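Local coordinates for periplasmic binding protein (Veillonella parvula, PDB 4MO9) that probably serves as the periplasmic solute-binding component of an iron-siderophore uptake system, at residues Val305-Leu317 / Phe358-Asn369. Sequence-based numbering, arbitrary orientation.
Sequences VENKQVYSAHHGL and FSYSGIWFMHMN
Tyr311 lays its ring over one face of the His367 imidazole in an offset stack, centroids 4.3 Å apart and planes only 8° from parallel. The closest touch is Tyr311 CE2 over His367 ND1. The His367 chi1 of -177° turns CG away from its own backbone N and carries the ring across to Lys308-Val310, where ND1 donates to Val310 O at 3.3 Å, from above the carbonyl plane. Val310 O also takes the straighter backbone bond from Met368 N at 3.0 Å. The phenol OH of Tyr311 is tied to Gln309 OE1, which helps fix the ring. Replacing Tyr311 with alanine removes the phenol ring, which is likely to leave the imidazole without its stacking partner and Gln309 OE1 without this donor.

Strand 365-367 runs antiparallel to strand 310-313 and forms one edge of the five-stranded mixed sheet. Ser312 and Met366 make the hydrogen-bonded pair, with Ser312 N to Met366 O at 2.8 Å. Ser312 OG turns to Ile262 O on the next strand. On the Tyr311 face, Ala313 CB meets the edge of the Phe365 ring. From the turn His314-Leu317, Leu317 CD1 reaches Phe365 CZ at 3.7 Å.

Where strand 310-313 ends and strand 365-367 begins, Trp364 CZ3 sits over one face of His314, the six-membered ring of Trp364 tilted 36° to the imidazole. Gly316 N holds the His314 ring through ND1, and Trp364 NE1 donates a hydrogen bond to Ser361 O. At the C-terminus, Lys308 NZ bonds Asn369 O at 2.8 Å. Backbone bonds thus add the last strand to the sheet, and the bond from His367 ND1 to Val310 O probably helps hold the imidazole against Tyr311.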
ATOM      1  N   VAL A 305      -2.386  16.644 -20.710  1.00 45.73           N
ATOM      2  CA  VAL A 305      -2.863  15.707 -21.719  1.00 46.57           C
ATOM      3  C   VAL A 305      -2.114  15.912 -23.034  1.00 48.26           C
ATOM      4  O   VAL A 305      -1.609  14.952 -23.628  1.00 48.33           O
ATOM      5  CB  VAL A 305      -4.394  15.812 -21.913  1.00 49.23           C
ATOM      6  CG1 VAL A 305      -4.846  14.975 -23.097  1.00 49.27           C
ATOM      7  CG2 VAL A 305      -5.114  15.361 -20.641  1.00 49.91           C
ATOM      8  N   GLU A 306      -2.030  17.170 -23.464  1.00 50.63           N
ATOM      9  CA  GLU A 306      -1.291  17.542 -24.666  1.00 54.14           C
ATOM     10  C   GLU A 306       0.156  17.044 -24.667  1.00 53.39           C
ATOM     11  O   GLU A 306       0.637  16.540 -25.686  1.00 56.36           O
ATOM     12  CB  GLU A 306      -1.310  19.063 -24.847  1.00 56.73           C
ATOM     13  CG  GLU A 306      -2.562  19.581 -25.508  1.00 61.69           C
ATOM     14  CD  GLU A 306      -2.662  21.098 -25.460  1.00 64.64           C
ATOM     15  OE1 GLU A 306      -1.798  21.736 -24.812  1.00 67.47           O
ATOM     16  OE2 GLU A 306      -3.612  21.643 -26.051  1.00 63.40           O
ATOM     17  N   ASN A 307       0.845  17.197 -23.539  1.00 49.64           N
ATOM     18  CA  ASN A 307       2.258  16.821 -23.438  1.00 48.98           C
ATOM     19  C   ASN A 307       2.469  15.362 -23.055  1.00 46.08           C
ATOM     20  O   ASN A 307       3.599  14.948 -22.812  1.00 44.41           O
ATOM     21  CB  ASN A 307       2.999  17.705 -22.424  1.00 51.75           C
ATOM     22  CG  ASN A 307       2.938  19.177 -22.777  1.00 55.00           C
ATOM     23  OD1 ASN A 307       2.783  19.542 -23.941  1.00 55.52           O
ATOM     24  ND2 ASN A 307       3.058  20.032 -21.764  1.00 55.13           N
ATOM     25  N   LYS A 308       1.380  14.600 -23.000  1.00 45.42           N
ATOM     26  CA  LYS A 308       1.437  13.194 -22.621  1.00 43.48           C
ATOM     27  C   LYS A 308       2.105  13.069 -21.255  1.00 43.53           C
ATOM     28  O   LYS A 308       3.097  12.354 -21.099  1.00 44.21           O
ATOM     29  CB  LYS A 308       2.180  12.364 -23.678  1.00 45.76           C
ATOM     30  CG  LYS A 308       1.566  12.452 -25.095  1.00 50.82           C
ATOM     31  CD  LYS A 308       0.216  11.735 -25.171  1.00 55.90           C
ATOM     32  CE  LYS A 308      -0.366  11.758 -26.585  1.00 60.98           C
ATOM     33  NZ  LYS A 308      -1.528  10.826 -26.719  1.00 62.93           N
ATOM     34  N   GLN A 309       1.575  13.796 -20.276  1.00 39.55           N
ATOM     35  CA  GLN A 309       2.067  13.694 -18.910  1.00 42.80           C
ATOM     36  C   GLN A 309       0.960  13.159 -18.009  1.00 42.07           C
ATOM     37  O   GLN A 309       0.737  13.668 -16.902  1.00 42.19           O
ATOM     38  CB  GLN A 309       2.585  15.046 -18.412  1.00 44.70           C
ATOM     39  CG  GLN A 309       3.818  15.535 -19.166  1.00 47.10           C
ATOM     40  CD  GLN A 309       5.033  14.660 -18.916  1.00 49.44           C
ATOM     41  OE1 GLN A 309       5.215  14.130 -17.822  1.00 47.50           O
ATOM     42  NE2 GLN A 309       5.871  14.506 -19.934  1.00 52.99           N
ATOM     43  N   VAL A 310       0.279  12.124 -18.505  1.00 39.82           N
ATOM     44  CA  VAL A 310      -0.784  11.438 -17.773  1.00 36.68           C
ATOM     45  C   VAL A 310      -0.318  10.029 -17.409  1.00 36.81           C
ATOM     46  O   VAL A 310       0.051   9.236 -18.294  1.00 35.62           O
ATOM     47  CB  VAL A 310      -2.083  11.353 -18.598  1.00 37.01           C
ATOM     48  CG1 VAL A 310      -3.162  10.614 -17.815  1.00 35.76           C
ATOM     49  CG2 VAL A 310      -2.559  12.743 -18.965  1.00 36.81           C
ATOM     50  N   TYR A 311      -0.350   9.733 -16.109  1.00 33.61           N
ATOM     51  CA  TYR A 311       0.204   8.502 -15.552  1.00 31.68           C
ATOM     52  C   TYR A 311      -0.815   7.809 -14.662  1.00 32.71           C
ATOM     53  O   TYR A 311      -1.873   8.365 -14.371  1.00 33.61           O
ATOM     54  CB  TYR A 311       1.439   8.826 -14.702  1.00 30.63           C
ATOM     55  CG  TYR A 311       2.542   9.487 -15.481  1.00 32.74           C
ATOM     56  CD1 TYR A 311       2.528  10.857 -15.723  1.00 34.78           C
ATOM     57  CD2 TYR A 311       3.587   8.744 -15.993  1.00 33.61           C
ATOM     58  CE1 TYR A 311       3.533  11.469 -16.461  1.00 35.75           C
ATOM     59  CE2 TYR A 311       4.601   9.346 -16.730  1.00 37.12           C
ATOM     60  CZ  TYR A 311       4.564  10.706 -16.961  1.00 36.03           C
ATOM     61  OH  TYR A 311       5.569  11.304 -17.677  1.00 35.12           O
ATOM     62  N   SER A 312      -0.482   6.600 -14.214  1.00 33.23           N
ATOM     63  CA  SER A 312      -1.338   5.861 -13.292  1.00 31.54           C
ATOM     64  C   SER A 312      -0.486   4.887 -12.489  1.00 27.65           C
ATOM     65  O   SER A 312       0.397   4.236 -13.047  1.00 29.70           O
ATOM     66  CB  SER A 312      -2.420   5.098 -14.077  1.00 36.24           C
ATOM     67  OG  SER A 312      -3.232   4.332 -13.188  1.00 37.66           O
ATOM     68  N   ALA A 313      -0.724   4.818 -11.178  1.00 29.87           N
ATOM     69  CA  ALA A 313      -0.065   3.849 -10.315  1.00 29.67           C
ATOM     70  C   ALA A 313      -1.145   3.142  -9.508  1.00 29.73           C
ATOM     71  O   ALA A 313      -2.226   3.697  -9.309  1.00 32.85           O
ATOM     72  CB  ALA A 313       0.926   4.539  -9.390  1.00 29.47           C
ATOM     73  N   HIS A 314      -0.863   1.925  -9.052  1.00 28.58           N
ATOM     74  CA  HIS A 314      -1.850   1.114  -8.340  1.00 28.70           C
ATOM     75  C   HIS A 314      -2.090   1.644  -6.919  1.00 31.39           C
ATOM     76  O   HIS A 314      -1.146   1.768  -6.125  1.00 30.84           O
ATOM     77  CB  HIS A 314      -1.384  -0.354  -8.286  1.00 29.70           C
ATOM     78  CG  HIS A 314      -2.455  -1.318  -7.870  1.00 31.98           C
ATOM     79  ND1 HIS A 314      -2.984  -1.336  -6.599  1.00 32.99           N
ATOM     80  CD2 HIS A 314      -3.101  -2.290  -8.560  1.00 34.46           C
ATOM     81  CE1 HIS A 314      -3.911  -2.276  -6.521  1.00 32.11           C
ATOM     82  NE2 HIS A 314      -4.000  -2.872  -7.696  1.00 32.69           N
ATOM     83  N   HIS A 315      -3.357   1.916  -6.602  1.00 30.39           N
ATOM     84  CA  HIS A 315      -3.797   2.507  -5.331  1.00 32.48           C
ATOM     85  C   HIS A 315      -3.432   1.674  -4.102  1.00 31.86           C
ATOM     86  O   HIS A 315      -3.344   2.201  -2.984  1.00 32.09           O
ATOM     87  CB  HIS A 315      -5.318   2.721  -5.391  1.00 33.67           C
ATOM     88  CG  HIS A 315      -5.866   3.636  -4.336  1.00 36.56           C
ATOM     89  ND1 HIS A 315      -5.232   4.793  -3.942  1.00 38.11           N
ATOM     90  CD2 HIS A 315      -7.020   3.580  -3.628  1.00 37.30           C
ATOM     91  CE1 HIS A 315      -5.959   5.401  -3.017  1.00 38.03           C
ATOM     92  NE2 HIS A 315      -7.052   4.687  -2.813  1.00 38.66           N
ATOM     93  N   GLY A 316      -3.220   0.373  -4.298  1.00 35.08           N
ATOM     94  CA  GLY A 316      -2.985  -0.526  -3.176  1.00 34.78           C
ATOM     95  C   GLY A 316      -1.516  -0.790  -2.894  1.00 33.54           C
ATOM     96  O   GLY A 316      -1.172  -1.617  -2.050  1.00 32.02           O
ATOM     97  N   LEU A 317      -0.638  -0.100  -3.612  1.00 31.03           N
ATOM     98  CA  LEU A 317       0.792  -0.268  -3.404  1.00 26.54           C
ATOM     99  C   LEU A 317       1.385   0.529  -2.227  1.00 28.52           C
ATOM    100  O   LEU A 317       2.326   0.042  -1.595  1.00 30.13           O
ATOM    101  CB  LEU A 317       1.581  -0.005  -4.693  1.00 28.82           C
ATOM    102  CG  LEU A 317       1.396  -0.999  -5.853  1.00 30.95           C
ATOM    103  CD1 LEU A 317       2.106  -0.500  -7.116  1.00 31.47           C
ATOM    104  CD2 LEU A 317       1.905  -2.390  -5.461  1.00 29.43           C
ATOM    105  N   PHE A 358       4.100 -15.835  -4.049  1.00 32.86           N
ATOM    106  CA  PHE A 358       3.104 -15.656  -5.110  1.00 36.41           C
ATOM    107  C   PHE A 358       3.803 -15.157  -6.373  1.00 37.56           C
ATOM    108  O   PHE A 358       4.732 -14.346  -6.281  1.00 39.19           O
ATOM    109  CB  PHE A 358       2.033 -14.650  -4.666  1.00 35.40           C
ATOM    110  CG  PHE A 358       1.514 -14.890  -3.264  1.00 37.22           C
ATOM    111  CD1 PHE A 358       0.780 -16.031  -2.966  1.00 36.84           C
ATOM    112  CD2 PHE A 358       1.753 -13.970  -2.255  1.00 36.99           C
ATOM    113  CE1 PHE A 358       0.305 -16.256  -1.677  1.00 37.54           C
ATOM    114  CE2 PHE A 358       1.285 -14.183  -0.965  1.00 37.20           C
ATOM    115  CZ  PHE A 358       0.559 -15.331  -0.675  1.00 38.78           C
ATOM    116  N   SER A 359       3.379 -15.628  -7.545  1.00 36.46           N
ATOM    117  CA  SER A 359       4.034 -15.224  -8.787  1.00 37.53           C
ATOM    118  C   SER A 359       3.682 -13.787  -9.159  1.00 38.98           C
ATOM    119  O   SER A 359       2.547 -13.331  -8.964  1.00 37.85           O
ATOM    120  CB  SER A 359       3.650 -16.158  -9.935  1.00 40.77           C
ATOM    121  OG  SER A 359       2.256 -16.089 -10.191  1.00 40.15           O
ATOM    122  N   TYR A 360       4.661 -13.063  -9.688  1.00 38.86           N
ATOM    123  CA  TYR A 360       4.407 -11.714 -10.160  1.00 37.95           C
ATOM    124  C   TYR A 360       3.694 -11.746 -11.511  1.00 38.03           C
ATOM    125  O   TYR A 360       4.042 -12.555 -12.371  1.00 36.35           O
ATOM    126  CB  TYR A 360       5.717 -10.936 -10.285  1.00 37.82           C
ATOM    127  CG  TYR A 360       5.520  -9.537 -10.822  1.00 37.71           C
ATOM    128  CD1 TYR A 360       4.955  -8.546 -10.032  1.00 37.08           C
ATOM    129  CD2 TYR A 360       5.887  -9.215 -12.121  1.00 42.34           C
ATOM    130  CE1 TYR A 360       4.765  -7.265 -10.514  1.00 37.24           C
ATOM    131  CE2 TYR A 360       5.702  -7.938 -12.617  1.00 45.57           C
ATOM    132  CZ  TYR A 360       5.143  -6.966 -11.807  1.00 46.23           C
ATOM    133  OH  TYR A 360       4.956  -5.691 -12.308  1.00 49.76           O
ATOM    134  N   SER A 361       2.690 -10.881 -11.672  1.00 38.39           N
ATOM    135  CA  SER A 361       2.048 -10.621 -12.970  1.00 43.58           C
ATOM    136  C   SER A 361       1.112  -9.413 -12.856  1.00 45.24           C
ATOM    137  O   SER A 361       1.035  -8.780 -11.801  1.00 47.82           O
ATOM    138  CB  SER A 361       1.271 -11.833 -13.484  1.00 45.85           C
ATOM    139  OG  SER A 361       0.114 -12.042 -12.707  1.00 47.95           O
ATOM    140  N   GLY A 362       0.418  -9.084 -13.940  1.00 45.08           N
ATOM    141  CA  GLY A 362      -0.503  -7.959 -13.927  1.00 44.51           C
ATOM    142  C   GLY A 362       0.165  -6.641 -14.285  1.00 41.89           C
ATOM    143  O   GLY A 362       1.327  -6.627 -14.699  1.00 43.40           O
ATOM    144  N   ILE A 363      -0.565  -5.538 -14.113  1.00 39.86           N
ATOM    145  CA  ILE A 363      -0.105  -4.205 -14.514  1.00 37.55           C
ATOM    146  C   ILE A 363      -0.269  -3.241 -13.340  1.00 33.34           C
ATOM    147  O   ILE A 363      -1.360  -3.132 -12.777  1.00 32.43           O
ATOM    148  CB  ILE A 363      -0.932  -3.670 -15.706  1.00 39.90           C
ATOM    149  CG1 ILE A 363      -0.992  -4.700 -16.842  1.00 45.10           C
ATOM    150  CG2 ILE A 363      -0.397  -2.313 -16.176  1.00 37.10           C
ATOM    151  CD1 ILE A 363       0.274  -4.797 -17.657  1.00 47.51           C
ATOM    152  N   TRP A 364       0.799  -2.529 -12.987  1.00 31.08           N
ATOM    153  CA  TRP A 364       0.839  -1.787 -11.724  1.00 32.88           C
ATOM    154  C   TRP A 364       1.177  -0.319 -11.919  1.00 31.13           C
ATOM    155  O   TRP A 364       0.966   0.500 -11.021  1.00 29.75           O
ATOM    156  CB  TRP A 364       1.844  -2.460 -10.768  1.00 30.53           C
ATOM    157  CG  TRP A 364       1.484  -3.885 -10.556  1.00 31.55           C
ATOM    158  CD1 TRP A 364       1.864  -4.958 -11.322  1.00 33.80           C
ATOM    159  CD2 TRP A 364       0.610  -4.400  -9.542  1.00 30.19           C
ATOM    160  NE1 TRP A 364       1.293  -6.116 -10.824  1.00 34.41           N
ATOM    161  CE2 TRP A 364       0.517  -5.797  -9.737  1.00 32.78           C
ATOM    162  CE3 TRP A 364      -0.097  -3.819  -8.486  1.00 31.08           C
ATOM    163  CZ2 TRP A 364      -0.254  -6.620  -8.904  1.00 34.73           C
ATOM    164  CZ3 TRP A 364      -0.862  -4.633  -7.665  1.00 30.48           C
ATOM    165  CH2 TRP A 364      -0.938  -6.017  -7.878  1.00 33.05           C
ATOM    166  N   PHE A 365       1.695   0.001 -13.102  1.00 33.13           N
ATOM    167  CA  PHE A 365       2.083   1.364 -13.441  1.00 32.42           C
ATOM    168  C   PHE A 365       1.751   1.590 -14.902  1.00 37.87           C
ATOM    169  O   PHE A 365       1.685   0.633 -15.687  1.00 36.71           O
ATOM    170  CB  PHE A 365       3.581   1.570 -13.221  1.00 30.38           C
ATOM    171  CG  PHE A 365       4.023   1.348 -11.796  1.00 32.16           C
ATOM    172  CD1 PHE A 365       3.685   2.261 -10.798  1.00 32.13           C
ATOM    173  CD2 PHE A 365       4.784   0.235 -11.456  1.00 32.19           C
ATOM    174  CE1 PHE A 365       4.092   2.060  -9.480  1.00 32.95           C
ATOM    175  CE2 PHE A 365       5.203   0.034 -10.139  1.00 29.18           C
ATOM    176  CZ  PHE A 365       4.857   0.949  -9.156  1.00 29.29           C
HETATM  177  N   MSE A 366       1.550   2.846 -15.283  1.00 37.11           N
HETATM  178  CA  MSE A 366       1.083   3.103 -16.636  1.00 41.18           C
HETATM  179  C   MSE A 366       1.323   4.531 -17.062  1.00 41.31           C
HETATM  180  O   MSE A 366       1.096   5.468 -16.295  1.00 38.55           O
HETATM  181  CB  MSE A 366      -0.404   2.774 -16.751  1.00 41.89           C
HETATM  182  CG  MSE A 366      -1.092   3.484 -17.884  1.00 52.36           C
HETATM  183 SE   MSE A 366      -1.939   2.204 -19.033  0.56 52.11          SE
HETATM  184  CE  MSE A 366      -0.316   1.247 -19.564  1.00 32.23           C
ATOM    185  N   HIS A 367       1.782   4.681 -18.301  1.00 44.71           N
ATOM    186  CA  HIS A 367       1.965   5.980 -18.910  1.00 44.59           C
ATOM    187  C   HIS A 367       1.067   5.993 -20.134  1.00 44.75           C
ATOM    188  O   HIS A 367       1.192   5.135 -21.008  1.00 44.27           O
ATOM    189  CB  HIS A 367       3.424   6.156 -19.314  1.00 47.55           C
ATOM    190  CG  HIS A 367       3.733   7.499 -19.889  1.00 53.72           C
ATOM    191  ND1 HIS A 367       3.006   8.625 -19.569  1.00 54.57           N
ATOM    192  CD2 HIS A 367       4.675   7.896 -20.775  1.00 58.51           C
ATOM    193  CE1 HIS A 367       3.497   9.661 -20.225  1.00 56.07           C
ATOM    194  NE2 HIS A 367       4.509   9.249 -20.962  1.00 59.34           N
HETATM  195  N   MSE A 368       0.140   6.944 -20.191  1.00 42.91           N
HETATM  196  CA  MSE A 368      -0.812   6.975 -21.288  1.00 43.47           C
HETATM  197  C   MSE A 368      -0.099   7.295 -22.594  1.00 46.55           C
HETATM  198  O   MSE A 368       0.746   8.193 -22.648  1.00 46.17           O
HETATM  199  CB  MSE A 368      -1.905   8.008 -21.021  1.00 42.61           C
HETATM  200  CG  MSE A 368      -2.954   8.099 -22.122  1.00 45.32           C
HETATM  201 SE   MSE A 368      -4.035   9.676 -21.839  0.65 56.54          SE
HETATM  202  CE  MSE A 368      -2.749  10.998 -22.516  1.00 40.02           C
ATOM    203  N   ASN A 369      -0.436   6.549 -23.640  1.00 50.18           N
ATOM    204  CA  ASN A 369       0.125   6.789 -24.959  1.00 53.35           C
ATOM    205  C   ASN A 369      -0.416   8.078 -25.550  1.00 56.48           C
ATOM    206  O   ASN A 369      -1.616   8.332 -25.477  1.00 58.14           O
ATOM    207  CB  ASN A 369      -0.205   5.629 -25.890  1.00 57.34           C
ATOM    208  CG  ASN A 369       0.449   4.342 -25.464  1.00 59.67           C
ATOM    209  OD1 ASN A 369       1.537   4.347 -24.884  1.00 61.07           O
ATOM    210  ND2 ASN A 369      -0.211   3.225 -25.744  1.00 61.29           N
TER